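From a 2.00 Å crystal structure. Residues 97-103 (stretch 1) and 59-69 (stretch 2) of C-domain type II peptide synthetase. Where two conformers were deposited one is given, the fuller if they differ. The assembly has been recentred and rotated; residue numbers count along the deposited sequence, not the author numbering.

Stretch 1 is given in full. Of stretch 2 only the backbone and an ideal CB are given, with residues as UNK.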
ATOM      1  N   PRO A  97     -16.124  21.381  -5.612  1.00 25.11           N
ATOM      2  CA  PRO A  97     -17.325  20.891  -6.309  1.00 23.69           C
ATOM      3  C   PRO A  97     -17.384  19.383  -6.404  1.00 22.33           C
ATOM      4  O   PRO A  97     -16.399  18.727  -6.763  1.00 25.51           O
ATOM      5  CB  PRO A  97     -17.202  21.504  -7.700  1.00 30.07           C
ATOM      6  CG  PRO A  97     -16.319  22.705  -7.526  1.00 30.24           C
ATOM      7  CD  PRO A  97     -15.348  22.339  -6.424  1.00 29.98           C
ATOM      8  N   ALA A  98     -18.531  18.802  -6.069  1.00 21.73           N
ATOM      9  CA  ALA A  98     -18.711  17.364  -6.279  1.00 20.11           C
ATOM     10  C   ALA A  98     -18.547  17.032  -7.762  1.00 23.01           C
ATOM     11  O   ALA A  98     -19.150  17.715  -8.591  1.00 22.01           O
ATOM     12  CB  ALA A  98     -20.063  16.940  -5.807  1.00 19.92           C
ATOM     13  N   ALA A  99     -17.764  16.005  -8.092  1.00 24.90           N
ATOM     14  CA  ALA A  99     -17.458  15.696  -9.491  1.00 23.52           C
ATOM     15  C   ALA A  99     -17.467  14.183  -9.726  1.00 17.77           C
ATOM     16  O   ALA A  99     -17.086  13.396  -8.851  1.00 18.95           O
ATOM     17  CB  ALA A  99     -16.104  16.282  -9.893  1.00 28.36           C
ATOM     18  N   LEU A 100     -18.000  13.767 -10.878  1.00 17.27           N
ATOM     19  CA  LEU A 100     -17.958  12.348 -11.221  1.00 20.07           C
ATOM     20  C   LEU A 100     -17.842  12.233 -12.711  1.00 18.60           C
ATOM     21  O   LEU A 100     -18.562  12.908 -13.447  1.00 19.14           O
ATOM     22  CB  LEU A 100     -19.185  11.613 -10.708  1.00 20.91           C
ATOM     23  CG  LEU A 100     -19.340  10.159 -11.168  1.00 18.19           C
ATOM     24  CD1 LEU A 100     -18.235   9.258 -10.625  1.00 16.64           C
ATOM     25  CD2 LEU A 100     -20.741   9.636 -10.778  1.00 21.89           C
ATOM     26  N   GLU A 101     -16.880  11.434 -13.159  1.00 17.47           N
ATOM     27  CA  GLU A 101     -16.777  11.125 -14.578  1.00 21.16           C
ATOM     28  C   GLU A 101     -17.437   9.759 -14.831  1.00 19.58           C
ATOM     29  O   GLU A 101     -17.207   8.817 -14.078  1.00 21.93           O
ATOM     30  CB  GLU A 101     -15.327  11.104 -15.048  1.00 21.84           C
ATOM     31  CG  GLU A 101     -15.225  10.705 -16.524  1.00 30.78           C
ATOM     32  CD  GLU A 101     -13.759  10.580 -16.998  1.00 41.59           C
ATOM     33  OE1 GLU A 101     -12.842  10.829 -16.174  1.00 41.08           O
ATOM     34  OE2 GLU A 101     -13.546  10.229 -18.190  1.00 45.01           O
ATOM     35  N   VAL A 102     -18.239   9.667 -15.892  1.00 18.50           N
ATOM     36  CA  VAL A 102     -18.878   8.401 -16.260  1.00 20.09           C
ATOM     37  C   VAL A 102     -18.495   8.026 -17.684  1.00 20.10           C
ATOM     38  O   VAL A 102     -18.450   8.879 -18.567  1.00 22.92           O
ATOM     39  CB  VAL A 102     -20.415   8.468 -16.133  1.00 22.06           C
ATOM     40  CG1 VAL A 102     -21.035   7.084 -16.356  1.00 18.17           C
ATOM     41  CG2 VAL A 102     -20.826   8.961 -14.754  1.00 21.82           C
ATOM     42  N   ARG A 103     -18.262   6.732 -17.909  1.00 19.07           N
ATOM     43  CA  ARG A 103     -17.978   6.238 -19.230  1.00 19.92           C
ATOM     44  C   ARG A 103     -18.871   5.053 -19.523  1.00 20.11           C
ATOM     45  O   ARG A 103     -19.176   4.241 -18.632  1.00 21.93           O
ATOM     46  CB  ARG A 103     -16.554   5.806 -19.375  1.00 20.91           C
ATOM     47  CG  ARG A 103     -15.592   6.880 -19.057  1.00 25.57           C
ATOM     48  CD  ARG A 103     -14.260   6.398 -19.377  1.00 34.07           C
ATOM     49  NE  ARG A 103     -13.288   7.314 -18.846  1.00 32.20           N
ATOM     50  CZ  ARG A 103     -11.994   7.190 -19.060  1.00 38.58           C
ATOM     51  NH1 ARG A 103     -11.555   6.201 -19.854  1.00 36.31           N
ATOM     52  NH2 ARG A 103     -11.171   8.072 -18.504  1.00 32.84           N
ATOM     53  N   UNK A  59     -28.027   5.745  -9.695  1.00 26.68           N
ATOM     54  CA  UNK A  59     -28.421   7.108 -10.073  1.00 23.80           C
ATOM     55  C   UNK A  59     -27.166   7.973 -10.011  1.00 22.98           C
ATOM     56  O   UNK A  59     -26.677   8.303  -8.930  1.00 19.27           O
ATOM     57  CB  UNK A  59     -29.521   7.656  -9.161  1.00 23.80           C
ATOM     58  N   UNK A  60     -26.646   8.346 -11.175  1.00 21.88           N
ATOM     59  CA  UNK A  60     -25.328   8.955 -11.262  1.00 24.16           C
ATOM     60  C   UNK A  60     -25.253  10.271 -10.515  1.00 23.85           C
ATOM     61  O   UNK A  60     -24.280  10.559  -9.823  1.00 21.21           O
ATOM     62  CB  UNK A  60     -24.944   9.171 -12.727  1.00 24.16           C
ATOM     63  N   UNK A  61     -26.305  11.068 -10.632  0.61 18.18           N
ATOM     64  CA  UNK A  61     -26.336  12.368  -9.972  0.61 21.12           C
ATOM     65  C   UNK A  61     -26.264  12.225  -8.459  0.61 19.82           C
ATOM     66  O   UNK A  61     -25.642  13.036  -7.785  0.61 18.25           O
ATOM     67  CB  UNK A  61     -27.601  13.133 -10.365  0.61 21.12           C
ATOM     68  N   UNK A  62     -26.913  11.195  -7.921  1.00 21.51           N
ATOM     69  CA  UNK A  62     -26.905  10.979  -6.479  1.00 18.35           C
ATOM     70  C   UNK A  62     -25.558  10.428  -6.042  1.00 20.78           C
ATOM     71  O   UNK A  62     -25.086  10.751  -4.969  1.00 20.08           O
ATOM     72  CB  UNK A  62     -28.031  10.029  -6.065  1.00 18.35           C
ATOM     73  N   UNK A  63     -24.924   9.623  -6.884  1.00 20.04           N
ATOM     74  CA  UNK A  63     -23.609   9.099  -6.560  1.00 18.89           C
ATOM     75  C   UNK A  63     -22.599  10.242  -6.511  1.00 23.82           C
ATOM     76  O   UNK A  63     -21.717  10.247  -5.650  1.00 22.11           O
ATOM     77  CB  UNK A  63     -23.181   8.040  -7.578  1.00 18.89           C
ATOM     78  N   UNK A  64     -22.758  11.228  -7.390  1.00 20.17           N
ATOM     79  CA  UNK A  64     -21.869  12.372  -7.416  1.00 20.02           C
ATOM     80  C   UNK A  64     -22.033  13.193  -6.146  1.00 22.68           C
ATOM     81  O   UNK A  64     -21.049  13.616  -5.521  1.00 19.15           O
ATOM     82  CB  UNK A  64     -22.134  13.233  -8.652  1.00 20.02           C
ATOM     83  N   UNK A  65     -23.271  13.423  -5.761  1.00 19.78           N
ATOM     84  CA  UNK A  65     -23.548  14.112  -4.499  1.00 22.42           C
ATOM     85  C   UNK A  65     -22.931  13.372  -3.316  1.00 24.36           C
ATOM     86  O   UNK A  65     -22.362  13.999  -2.430  1.00 21.69           O
ATOM     87  CB  UNK A  65     -25.057  14.259  -4.294  1.00 22.42           C
ATOM     88  N   UNK A  66     -23.041  12.049  -3.302  1.00 23.56           N
ATOM     89  CA  UNK A  66     -22.467  11.255  -2.231  1.00 22.44           C
ATOM     90  C   UNK A  66     -20.954  11.434  -2.163  1.00 18.89           C
ATOM     91  O   UNK A  66     -20.367  11.426  -1.095  1.00 23.46           O
ATOM     92  CB  UNK A  66     -22.818   9.778  -2.420  1.00 22.44           C
ATOM     93  N   UNK A  67     -20.312  11.543  -3.318  1.00 23.95           N
ATOM     94  CA  UNK A  67     -18.873  11.744  -3.359  1.00 20.33           C
ATOM     95  C   UNK A  67     -18.483  13.090  -2.723  1.00 22.66           C
ATOM     96  O   UNK A  67     -17.499  13.173  -1.971  1.00 27.28           O
ATOM     97  CB  UNK A  67     -18.375  11.673  -4.804  1.00 20.33           C
ATOM     98  N   UNK A  68     -19.252  14.124  -3.017  1.00 23.03           N
ATOM     99  CA  UNK A  68     -19.172  15.381  -2.287  1.00 25.15           C
ATOM    100  C   UNK A  68     -19.305  15.167  -0.780  1.00 22.49           C
ATOM    101  O   UNK A  68     -18.513  15.687  -0.001  1.00 22.36           O
ATOM    102  CB  UNK A  68     -20.256  16.343  -2.777  1.00 25.15           C
ATOM    103  N   UNK A  69     -20.261  14.340  -0.382  1.00 21.39           N
ATOM    104  CA  UNK A  69     -20.541  14.066   1.045  1.00 21.77           C
ATOM    105  C   UNK A  69     -19.320  13.451   1.729  1.00 19.13           C
ATOM    106  O   UNK A  69     -18.999  13.782   2.874  1.00 19.66           O
ATOM    107  CB  UNK A  69     -21.743  13.131   1.188  1.00 21.77           C
TER

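Position 59 immediately precedes a helix, and nothing of stretch 1 lies within 5.5 Å of its ideal CB. An N-cap suits Asp, Asn, Ser or Thr, whose short side chains can accept from free backbone NH groups. The deposited Asp 59 caps the helix: its OD2 accepts from the backbone N of position 62 at 3.1 Å.

At position 60 the CA-to-CB bond points toward stretch 1, with the ideal CB 4.6 Å from Val 102 CG2 and 4.7 Å from Leu 100 CD2. The neighbours are apolar but leave room, so an aliphatic residue or a long polar one with a hydrocarbon stem would fit. It is Glu 60; its OE1 comes within 3.9 Å of Val 102 CG2.

Positions 61 and 62 meet nothing of stretch 1, so helix-tolerant polar residues are acceptable at both. Glu 61 points away; Thr 62 adds to the cap, its OG1 donating to Asp 59 OD2 at 2.6 Å.

Position 63 points sideways, yet its ideal CB is 4.3 Å from Leu 100 CD2. Leu, Ile or Met could extend along that methyl. Leu 63 does so: its CD2 lies 4.0 Å from Leu 100 CD2.

Position 64 points toward stretch 1, its ideal CB 3.9 Å from Leu 100 CB and 5.1 Å from Ala 98 CB. Aliphatic packing is available, and the carbonyls of Ala 98 and Leu 100 offer acceptors, which favours Lys, Arg or Gln besides Leu or Met. Arg 64 has its CG 4.0 Å from Ala 98 CB and its CD 3.8 Å from Leu 100 N, and its NH2 donates to a water at 2.8 Å, which in turn donates to Leu 100 O at 3.1 Å.

Positions 65 and 66 have no stretch 1 atom within 5.5 Å of their ideal CB, so this contact scarcely restricts them; they are Glu 65 and Ala 66.

Position 67 points toward stretch 1, its ideal CB 4.6 Å from Ala 99 O. A medium aliphatic or a donor could reach that carbonyl. Leu 67 brings CD2 to 3.3 Å from Ala 99 O, a close approach without a hydrogen bond.

Position 68 has helical angles (-53/-45), but an ideal CB would sit only 3.1 Å from Ala 98 CB, a tight fit that favours glycine. Gly 68 lets the backbones approach to 4.5 Å between its CA and Ala 98 CA.

Position 69 points away, suiting a polar residue; it is Asp 69, whose carboxylate is hydrogen-bonded elsewhere in the structure.

Stretch 2, residues 59-69: DEETLREALGD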
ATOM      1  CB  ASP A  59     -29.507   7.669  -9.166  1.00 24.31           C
ATOM      2  CG  ASP A  59     -29.995   9.032  -9.635  1.00 29.21           C
ATOM      3  OD1 ASP A  59     -30.756   9.062 -10.609  1.00 31.32           O
ATOM      4  OD2 ASP A  59     -29.607  10.066  -9.061  1.00 28.77           O
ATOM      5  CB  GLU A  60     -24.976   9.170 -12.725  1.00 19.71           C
ATOM      6  CG  GLU A  60     -24.705   7.877 -13.486  1.00 28.34           C
ATOM      7  CD  GLU A  60     -24.710   8.051 -15.015  1.00 28.32           C
ATOM      8  OE1 GLU A  60     -24.600   9.203 -15.525  1.00 25.69           O
ATOM      9  OE2 GLU A  60     -24.865   7.007 -15.714  1.00 26.82           O
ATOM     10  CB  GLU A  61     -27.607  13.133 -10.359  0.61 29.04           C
ATOM     11  CG  GLU A  61     -27.779  14.449  -9.622  0.61 36.63           C
ATOM     12  CD  GLU A  61     -29.003  15.216 -10.088  0.61 52.94           C
ATOM     13  OE1 GLU A  61     -29.418  16.153  -9.372  0.61 60.01           O
ATOM     14  OE2 GLU A  61     -29.547  14.879 -11.162  0.61 51.42           O
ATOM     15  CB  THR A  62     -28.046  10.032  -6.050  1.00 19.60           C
ATOM     16  OG1 THR A  62     -29.281  10.581  -6.485  1.00 25.92           O
ATOM     17  CG2 THR A  62     -28.122   9.871  -4.501  1.00 25.93           C
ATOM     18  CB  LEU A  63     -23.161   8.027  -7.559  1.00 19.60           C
ATOM     19  CG  LEU A  63     -21.830   7.382  -7.221  1.00 23.05           C
ATOM     20  CD1 LEU A  63     -21.931   6.525  -5.961  1.00 27.62           C
ATOM     21  CD2 LEU A  63     -21.354   6.513  -8.369  1.00 23.56           C
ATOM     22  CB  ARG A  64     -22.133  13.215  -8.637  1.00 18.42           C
ATOM     23  CG  ARG A  64     -21.304  14.454  -8.703  1.00 19.35           C
ATOM     24  CD  ARG A  64     -21.452  15.097 -10.078  1.00 17.96           C
ATOM     25  NE  ARG A  64     -22.739  15.711 -10.243  1.00 18.76           N
ATOM     26  CZ  ARG A  64     -23.706  15.286 -11.067  1.00 24.23           C
ATOM     27  NH1 ARG A  64     -24.858  15.930 -11.111  1.00 19.94           N
ATOM     28  NH2 ARG A  64     -23.552  14.214 -11.825  1.00 22.61           N
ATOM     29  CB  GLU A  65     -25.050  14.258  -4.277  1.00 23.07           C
ATOM     30  CG  GLU A  65     -25.751  15.279  -5.155  1.00 49.46           C
ATOM     31  CD  GLU A  65     -27.288  15.183  -5.078  1.00 73.79           C
ATOM     32  OE1 GLU A  65     -27.821  14.141  -4.621  1.00 79.28           O
ATOM     33  OE2 GLU A  65     -27.959  16.156  -5.482  1.00 81.97           O
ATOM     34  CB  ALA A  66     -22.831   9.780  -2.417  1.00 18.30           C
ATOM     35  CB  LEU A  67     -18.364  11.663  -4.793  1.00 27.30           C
ATOM     36  CG  LEU A  67     -16.844  11.505  -4.785  1.00 45.08           C
ATOM     37  CD1 LEU A  67     -16.525  10.034  -4.858  1.00 51.39           C
ATOM     38  CD2 LEU A  67     -16.189  12.298  -5.895  1.00 56.47           C
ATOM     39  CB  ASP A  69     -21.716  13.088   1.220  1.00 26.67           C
ATOM     40  CG  ASP A  69     -23.063  13.674   0.831  1.00 31.39           C
ATOM     41  OD1 ASP A  69     -23.162  14.913   0.729  1.00 34.25           O
ATOM     42  OD2 ASP A  69     -24.043  12.883   0.658  1.00 32.85           O
TER
HETATM   43  O   HOH W   1     -21.563  12.487 -12.901  1.00 22.77           O
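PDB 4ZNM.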